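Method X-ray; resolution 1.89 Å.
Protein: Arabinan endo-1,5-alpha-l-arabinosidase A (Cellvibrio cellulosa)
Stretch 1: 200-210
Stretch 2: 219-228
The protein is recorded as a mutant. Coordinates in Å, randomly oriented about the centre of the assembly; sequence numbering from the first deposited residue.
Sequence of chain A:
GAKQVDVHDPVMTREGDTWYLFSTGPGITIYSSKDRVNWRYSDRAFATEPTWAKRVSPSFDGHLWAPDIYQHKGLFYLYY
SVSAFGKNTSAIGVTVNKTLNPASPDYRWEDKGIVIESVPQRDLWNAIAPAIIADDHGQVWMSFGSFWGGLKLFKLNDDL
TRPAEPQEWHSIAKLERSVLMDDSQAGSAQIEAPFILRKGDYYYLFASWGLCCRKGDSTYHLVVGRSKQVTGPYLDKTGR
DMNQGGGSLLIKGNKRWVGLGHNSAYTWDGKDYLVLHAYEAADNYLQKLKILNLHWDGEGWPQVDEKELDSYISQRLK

Stretch 1 (200-210) GDYYYLFASWG
Stretch 2 219-228: TYHLVVGRSK

The Tyr202 ring (chi1 -71°, chi2 -84°) is sandwiched between two cationic side chains. On one face the Arg226 guanidinium lies flat, planes at 19° and centres 4.5 Å apart, with Arg226 CD 3.7 Å from the ring centroid and 9° off its normal; on the opposite face Lys228 CE stands 3.9 Å from that centroid. Arg226 reaches this position with chi1 p (82°) and chi2 and chi3 t, Lys228 by folding with chi1 and chi2 both m. One water accepts from Arg226 NH2 (3.2 Å) and also hydrogen-bonds Tyr202 OH (3.2 Å); another accepts from Lys228 NZ (2.8 Å) and donates weakly to Asp201 OD2 (3.3 Å).

The scaffold is an antiparallel strand pair, 202-209 against 221-227, axes 4.6 Å apart at closest approach and directions at 156°. Reciprocal N-to-O hydrogen bonds fix the register: Tyr203 with Ser227 (both 2.9 Å), Leu205 with Gly225 and Ala207 with Val223 (all 3.0 Å), and Trp209 with His221 (Trp209 N to His221 O 2.9 Å, His221 N to Trp209 O 3.1 Å). Tyr203 CA and Ser227 CA, in a hydrogen-bonded pair, lie 5.3 Å apart; in the intervening pairs the strands narrow, Tyr204 CA to Arg226 CA being 4.5 Å, permitting CA-H...O contacts such as Arg226 CA to Tyr203 O, 3.2 Å.

One face carries Tyr204, Phe206, Ser208, Leu222, Val224 and Arg226. Val224 (p) sets CG2 over the Phe206 ring, 4.0 Å from CE1, while Ser208 OG meets Leu222 CD2 at 3.4 Å. On the other face, Val223 (m) packs CG2 3.7 Å from the centroid of Trp209's five-membered ring (chi1 -86°, chi2 9°); small Ala207 lies alongside, its CB 4.3 Å from Val223 CG2. His221 (p) donates ND1 to Thr219 O (2.9 Å). Gly210 (91/-161) suits its site: a CB would fall 2.7 Å from Thr219 OG1. The contact buries 1131 Å².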

ATOM      1  N   GLY A 200      -3.600 -14.607 -13.974  1.00 14.95           N
ATOM      2  CA  GLY A 200      -3.609 -15.104 -15.350  1.00 15.30           C
ATOM      3  C   GLY A 200      -2.490 -14.514 -16.191  1.00 14.96           C
ATOM      4  O   GLY A 200      -1.321 -14.547 -15.797  1.00 15.47           O
ATOM      5  N   ASP A 201      -2.832 -13.978 -17.354  1.00 15.49           N
ATOM      6  CA  ASP A 201      -1.835 -13.441 -18.272  1.00 15.94           C
ATOM      7  C   ASP A 201      -1.505 -11.939 -18.053  1.00 15.89           C
ATOM      8  O   ASP A 201      -0.687 -11.371 -18.790  1.00 16.63           O
ATOM      9  CB  ASP A 201      -2.289 -13.633 -19.726  1.00 17.34           C
ATOM     10  CG  ASP A 201      -2.482 -15.097 -20.092  1.00 19.06           C
ATOM     11  OD1 ASP A 201      -1.743 -15.978 -19.563  1.00 20.32           O
ATOM     12  OD2 ASP A 201      -3.358 -15.440 -20.907  1.00 22.94           O
ATOM     13  N   TYR A 202      -2.086 -11.323 -17.034  1.00 14.07           N
ATOM     14  CA  TYR A 202      -1.906  -9.900 -16.809  1.00 13.56           C
ATOM     15  C   TYR A 202      -1.420  -9.554 -15.405  1.00 13.58           C
ATOM     16  O   TYR A 202      -1.663 -10.299 -14.434  1.00 11.72           O
ATOM     17  CB  TYR A 202      -3.219  -9.180 -17.014  1.00 13.12           C
ATOM     18  CG  TYR A 202      -3.697  -9.090 -18.430  1.00 17.36           C
ATOM     19  CD1 TYR A 202      -3.256  -8.086 -19.274  1.00 17.50           C
ATOM     20  CD2 TYR A 202      -4.632 -10.005 -18.925  1.00 19.25           C
ATOM     21  CE1 TYR A 202      -3.724  -7.996 -20.575  1.00 19.84           C
ATOM     22  CE2 TYR A 202      -5.112  -9.906 -20.230  1.00 19.80           C
ATOM     23  CZ  TYR A 202      -4.645  -8.913 -21.038  1.00 19.81           C
ATOM     24  OH  TYR A 202      -5.101  -8.808 -22.325  1.00 21.71           O
ATOM     25  N   TYR A 203      -0.726  -8.403 -15.343  1.00 13.01           N
ATOM     26  CA  TYR A 203      -0.473  -7.687 -14.102  1.00 13.29           C
ATOM     27  C   TYR A 203      -1.583  -6.653 -13.925  1.00 13.56           C
ATOM     28  O   TYR A 203      -1.880  -5.901 -14.854  1.00 14.63           O
ATOM     29  CB  TYR A 203       0.880  -6.987 -14.129  1.00 12.23           C
ATOM     30  CG  TYR A 203       2.051  -7.918 -14.104  1.00 12.48           C
ATOM     31  CD1 TYR A 203       2.519  -8.500 -15.286  1.00 13.00           C
ATOM     32  CD2 TYR A 203       2.680  -8.266 -12.910  1.00 12.76           C
ATOM     33  CE1 TYR A 203       3.596  -9.383 -15.272  1.00 11.04           C
ATOM     34  CE2 TYR A 203       3.738  -9.151 -12.890  1.00 11.94           C
ATOM     35  CZ  TYR A 203       4.200  -9.698 -14.073  1.00 11.60           C
ATOM     36  OH  TYR A 203       5.252 -10.586 -14.076  1.00 12.75           O
ATOM     37  N   TYR A 204      -2.188  -6.618 -12.748  1.00 13.55           N
ATOM     38  CA  TYR A 204      -3.230  -5.631 -12.452  1.00 13.38           C
ATOM     39  C   TYR A 204      -2.699  -4.575 -11.466  1.00 13.33           C
ATOM     40  O   TYR A 204      -2.276  -4.918 -10.368  1.00 13.04           O
ATOM     41  CB  TYR A 204      -4.498  -6.264 -11.885  1.00 13.40           C
ATOM     42  CG  TYR A 204      -5.197  -7.159 -12.911  1.00 12.95           C
ATOM     43  CD1 TYR A 204      -4.721  -8.441 -13.177  1.00 12.34           C
ATOM     44  CD2 TYR A 204      -6.295  -6.703 -13.631  1.00 11.84           C
ATOM     45  CE1 TYR A 204      -5.360  -9.260 -14.128  1.00 13.26           C
ATOM     46  CE2 TYR A 204      -6.922  -7.524 -14.614  1.00 13.15           C
ATOM     47  CZ  TYR A 204      -6.457  -8.784 -14.843  1.00 13.36           C
ATOM     48  OH  TYR A 204      -7.061  -9.569 -15.819  1.00 14.57           O
ATOM     49  N   LEU A 205      -2.778  -3.312 -11.880  1.00 13.36           N
ATOM     50  CA  LEU A 205      -2.360  -2.156 -11.050  1.00 12.91           C
ATOM     51  C   LEU A 205      -3.590  -1.552 -10.444  1.00 13.09           C
ATOM     52  O   LEU A 205      -4.470  -1.041 -11.169  1.00 13.76           O
ATOM     53  CB  LEU A 205      -1.613  -1.115 -11.896  1.00 13.51           C
ATOM     54  CG  LEU A 205      -1.328   0.248 -11.200  1.00 12.82           C
ATOM     55  CD1 LEU A 205      -0.523   0.056  -9.971  1.00 13.95           C
ATOM     56  CD2 LEU A 205      -0.635   1.165 -12.174  1.00 14.47           C
ATOM     57  N   PHE A 206      -3.676  -1.638  -9.121  1.00 12.82           N
ATOM     58  CA  PHE A 206      -4.689  -0.960  -8.361  1.00 13.22           C
ATOM     59  C   PHE A 206      -4.115   0.401  -7.857  1.00 13.71           C
ATOM     60  O   PHE A 206      -2.958   0.483  -7.506  1.00 13.22           O
ATOM     61  CB  PHE A 206      -5.086  -1.790  -7.120  1.00 14.09           C
ATOM     62  CG  PHE A 206      -5.644  -3.166  -7.439  1.00 13.70           C
ATOM     63  CD1 PHE A 206      -6.990  -3.354  -7.643  1.00 13.44           C
ATOM     64  CD2 PHE A 206      -4.808  -4.266  -7.517  1.00 15.44           C
ATOM     65  CE1 PHE A 206      -7.494  -4.616  -7.968  1.00 16.26           C
ATOM     66  CE2 PHE A 206      -5.325  -5.536  -7.837  1.00 15.16           C
ATOM     67  CZ  PHE A 206      -6.653  -5.700  -8.030  1.00 14.94           C
ATOM     68  N   ALA A 207      -4.959   1.416  -7.800  1.00 13.65           N
ATOM     69  CA  ALA A 207      -4.579   2.738  -7.311  1.00 13.50           C
ATOM     70  C   ALA A 207      -5.762   3.412  -6.653  1.00 14.44           C
ATOM     71  O   ALA A 207      -6.928   3.126  -6.957  1.00 14.60           O
ATOM     72  CB  ALA A 207      -4.055   3.609  -8.476  1.00 13.65           C
ATOM     73  N   SER A 208      -5.440   4.312  -5.711  1.00 15.27           N
ATOM     74  CA  SER A 208      -6.438   5.079  -4.991  1.00 14.80           C
ATOM     75  C   SER A 208      -6.550   6.467  -5.628  1.00 14.10           C
ATOM     76  O   SER A 208      -5.549   7.128  -5.842  1.00 14.02           O
ATOM     77  CB  SER A 208      -6.060   5.139  -3.504  1.00 16.10           C
ATOM     78  OG  SER A 208      -6.150   3.867  -2.856  1.00 14.12           O
ATOM     79  N   TRP A 209      -7.773   6.888  -5.945  1.00 14.53           N
ATOM     80  CA  TRP A 209      -8.052   8.210  -6.498  1.00 14.26           C
ATOM     81  C   TRP A 209      -8.819   9.030  -5.462  1.00 14.71           C
ATOM     82  O   TRP A 209      -9.584   8.491  -4.629  1.00 14.08           O
ATOM     83  CB  TRP A 209      -8.902   8.113  -7.783  1.00 13.91           C
ATOM     84  CG  TRP A 209      -8.149   7.892  -9.096  1.00 13.55           C
ATOM     85  CD1 TRP A 209      -6.813   7.606  -9.271  1.00 13.20           C
ATOM     86  CD2 TRP A 209      -8.720   7.886 -10.412  1.00 12.16           C
ATOM     87  NE1 TRP A 209      -6.531   7.461 -10.612  1.00 12.71           N
ATOM     88  CE2 TRP A 209      -7.679   7.642 -11.329  1.00 13.03           C
ATOM     89  CE3 TRP A 209     -10.010   8.089 -10.912  1.00 13.95           C
ATOM     90  CZ2 TRP A 209      -7.888   7.592 -12.709  1.00 12.86           C
ATOM     91  CZ3 TRP A 209     -10.225   8.025 -12.298  1.00 14.46           C
ATOM     92  CH2 TRP A 209      -9.174   7.787 -13.172  1.00 13.75           C
ATOM     93  N   GLY A 210      -8.613  10.340  -5.499  1.00 14.70           N
ATOM     94  CA  GLY A 210      -9.393  11.262  -4.690  1.00 14.53           C
ATOM     95  C   GLY A 210      -8.762  11.534  -3.327  1.00 15.19           C
ATOM     96  O   GLY A 210      -7.561  11.253  -3.130  1.00 15.90           O
ATOM     97  N   THR A 219     -13.560  11.475  -0.792  1.00 16.31           N
ATOM     98  CA  THR A 219     -13.908  10.980  -2.127  1.00 15.17           C
ATOM     99  C   THR A 219     -13.039   9.773  -2.516  1.00 14.49           C
ATOM    100  O   THR A 219     -13.101   9.310  -3.651  1.00 14.39           O
ATOM    101  CB  THR A 219     -13.680  12.073  -3.195  1.00 14.85           C
ATOM    102  OG1 THR A 219     -12.317  12.530  -3.146  1.00 15.69           O
ATOM    103  CG2 THR A 219     -14.590  13.299  -3.006  1.00 14.65           C
ATOM    104  N   TYR A 220     -12.220   9.304  -1.579  1.00 13.55           N
ATOM    105  CA  TYR A 220     -11.266   8.205  -1.789  1.00 13.89           C
ATOM    106  C   TYR A 220     -11.999   6.956  -2.352  1.00 13.32           C
ATOM    107  O   TYR A 220     -13.039   6.560  -1.855  1.00 13.29           O
ATOM    108  CB  TYR A 220     -10.605   7.818  -0.474  1.00 12.39           C
ATOM    109  CG  TYR A 220      -9.150   7.396  -0.445  1.00 12.51           C
ATOM    110  CD1 TYR A 220      -8.169   8.083  -1.139  1.00 14.25           C
ATOM    111  CD2 TYR A 220      -8.739   6.375   0.402  1.00 12.92           C
ATOM    112  CE1 TYR A 220      -6.831   7.722  -1.064  1.00 13.14           C
ATOM    113  CE2 TYR A 220      -7.382   6.002   0.499  1.00 15.24           C
ATOM    114  CZ  TYR A 220      -6.432   6.703  -0.225  1.00 13.69           C
ATOM    115  OH  TYR A 220      -5.079   6.392  -0.139  1.00 14.74           O
ATOM    116  N   HIS A 221     -11.430   6.394  -3.402  1.00 14.29           N
ATOM    117  CA  HIS A 221     -11.960   5.157  -4.040  1.00 13.95           C
ATOM    118  C   HIS A 221     -10.876   4.443  -4.836  1.00 14.11           C
ATOM    119  O   HIS A 221      -9.760   4.955  -4.986  1.00 13.38           O
ATOM    120  CB  HIS A 221     -13.171   5.476  -4.929  1.00 13.63           C
ATOM    121  CG  HIS A 221     -12.867   6.340  -6.120  1.00 14.73           C
ATOM    122  ND1 HIS A 221     -12.624   7.694  -6.023  1.00 13.88           N
ATOM    123  CD2 HIS A 221     -12.798   6.039  -7.443  1.00 14.75           C
ATOM    124  CE1 HIS A 221     -12.418   8.191  -7.237  1.00 15.45           C
ATOM    125  NE2 HIS A 221     -12.549   7.208  -8.118  1.00 17.25           N
ATOM    126  N   LEU A 222     -11.200   3.242  -5.339  1.00 13.77           N
ATOM    127  CA  LEU A 222     -10.223   2.406  -6.043  1.00 13.67           C
ATOM    128  C   LEU A 222     -10.549   2.257  -7.523  1.00 13.27           C
ATOM    129  O   LEU A 222     -11.702   2.020  -7.895  1.00 12.65           O
ATOM    130  CB  LEU A 222     -10.174   1.021  -5.419  1.00 13.85           C
ATOM    131  CG  LEU A 222      -9.716   0.918  -3.964  1.00 15.59           C
ATOM    132  CD1 LEU A 222      -9.772  -0.529  -3.477  1.00 18.08           C
ATOM    133  CD2 LEU A 222      -8.266   1.425  -3.852  1.00 16.10           C
ATOM    134  N   VAL A 223      -9.504   2.390  -8.324  1.00 13.21           N
ATOM    135  CA  VAL A 223      -9.507   2.158  -9.755  1.00 12.97           C
ATOM    136  C   VAL A 223      -8.437   1.124 -10.112  1.00 13.58           C
ATOM    137  O   VAL A 223      -7.538   0.789  -9.297  1.00 14.36           O
ATOM    138  CB  VAL A 223      -9.240   3.456 -10.593  1.00 13.12           C
ATOM    139  CG1 VAL A 223     -10.345   4.473 -10.345  1.00 14.24           C
ATOM    140  CG2 VAL A 223      -7.886   4.044 -10.333  1.00 13.60           C
ATOM    141  N   VAL A 224      -8.558   0.596 -11.338  1.00 14.10           N
ATOM    142  CA  VAL A 224      -7.686  -0.496 -11.801  1.00 13.91           C
ATOM    143  C   VAL A 224      -7.367  -0.372 -13.305  1.00 12.69           C
ATOM    144  O   VAL A 224      -8.170   0.147 -14.087  1.00 12.28           O
ATOM    145  CB  VAL A 224      -8.366  -1.923 -11.486  1.00 13.63           C
ATOM    146  CG1 VAL A 224      -9.546  -2.184 -12.392  1.00 15.22           C
ATOM    147  CG2 VAL A 224      -7.362  -3.049 -11.631  1.00 17.05           C
ATOM    148  N   GLY A 225      -6.197  -0.885 -13.675  1.00 13.20           N
ATOM    149  CA  GLY A 225      -5.769  -1.093 -15.061  1.00 13.27           C
ATOM    150  C   GLY A 225      -4.929  -2.371 -15.167  1.00 14.04           C
ATOM    151  O   GLY A 225      -4.631  -2.981 -14.156  1.00 13.08           O
ATOM    152  N   ARG A 226      -4.605  -2.813 -16.394  1.00 13.41           N
ATOM    153  CA  ARG A 226      -3.889  -4.080 -16.574  1.00 14.21           C
ATOM    154  C   ARG A 226      -2.890  -4.013 -17.715  1.00 14.08           C
ATOM    155  O   ARG A 226      -3.079  -3.259 -18.704  1.00 14.79           O
ATOM    156  CB  ARG A 226      -4.878  -5.260 -16.724  1.00 13.53           C
ATOM    157  CG  ARG A 226      -5.436  -5.439 -18.131  1.00 13.72           C
ATOM    158  CD  ARG A 226      -6.548  -6.508 -18.268  1.00 14.17           C
ATOM    159  NE  ARG A 226      -7.125  -6.532 -19.619  1.00 12.13           N
ATOM    160  CZ  ARG A 226      -8.264  -7.161 -19.928  1.00 14.24           C
ATOM    161  NH1 ARG A 226      -8.926  -7.831 -18.991  1.00 14.67           N
ATOM    162  NH2 ARG A 226      -8.741  -7.137 -21.162  1.00 14.88           N
ATOM    163  N   SER A 227      -1.802  -4.772 -17.559  1.00 14.20           N
ATOM    164  CA  SER A 227      -0.705  -4.803 -18.536  1.00 14.67           C
ATOM    165  C   SER A 227      -0.182  -6.231 -18.721  1.00 14.80           C
ATOM    166  O   SER A 227      -0.150  -7.026 -17.776  1.00 14.78           O
ATOM    167  CB  SER A 227       0.462  -3.908 -18.046  1.00 15.15           C
ATOM    168  OG  SER A 227       1.598  -3.968 -18.881  1.00 14.50           O
ATOM    169  N   LYS A 228       0.252  -6.567 -19.925  1.00 15.19           N
ATOM    170  CA  LYS A 228       0.936  -7.853 -20.135  1.00 15.94           C
ATOM    171  C   LYS A 228       2.300  -7.926 -19.426  1.00 15.12           C
ATOM    172  O   LYS A 228       2.641  -8.980 -18.854  1.00 14.09           O
ATOM    173  CB  LYS A 228       1.063  -8.228 -21.644  1.00 17.29           C
ATOM    174  CG  LYS A 228      -0.264  -8.708 -22.326  1.00 21.92           C
ATOM    175  CD  LYS A 228      -0.742 -10.153 -21.893  1.00 25.79           C
ATOM    176  CE  LYS A 228      -2.040 -10.606 -22.645  1.00 28.52           C
ATOM    177  NZ  LYS A 228      -1.864 -11.730 -23.657  1.00 31.26           N
TER
HETATM  178  O   HOH W   1      -4.246 -13.076 -23.106  1.00 44.11           O
HETATM  179  O   HOH W   2      -6.646  -6.235 -23.421  1.00 35.36           O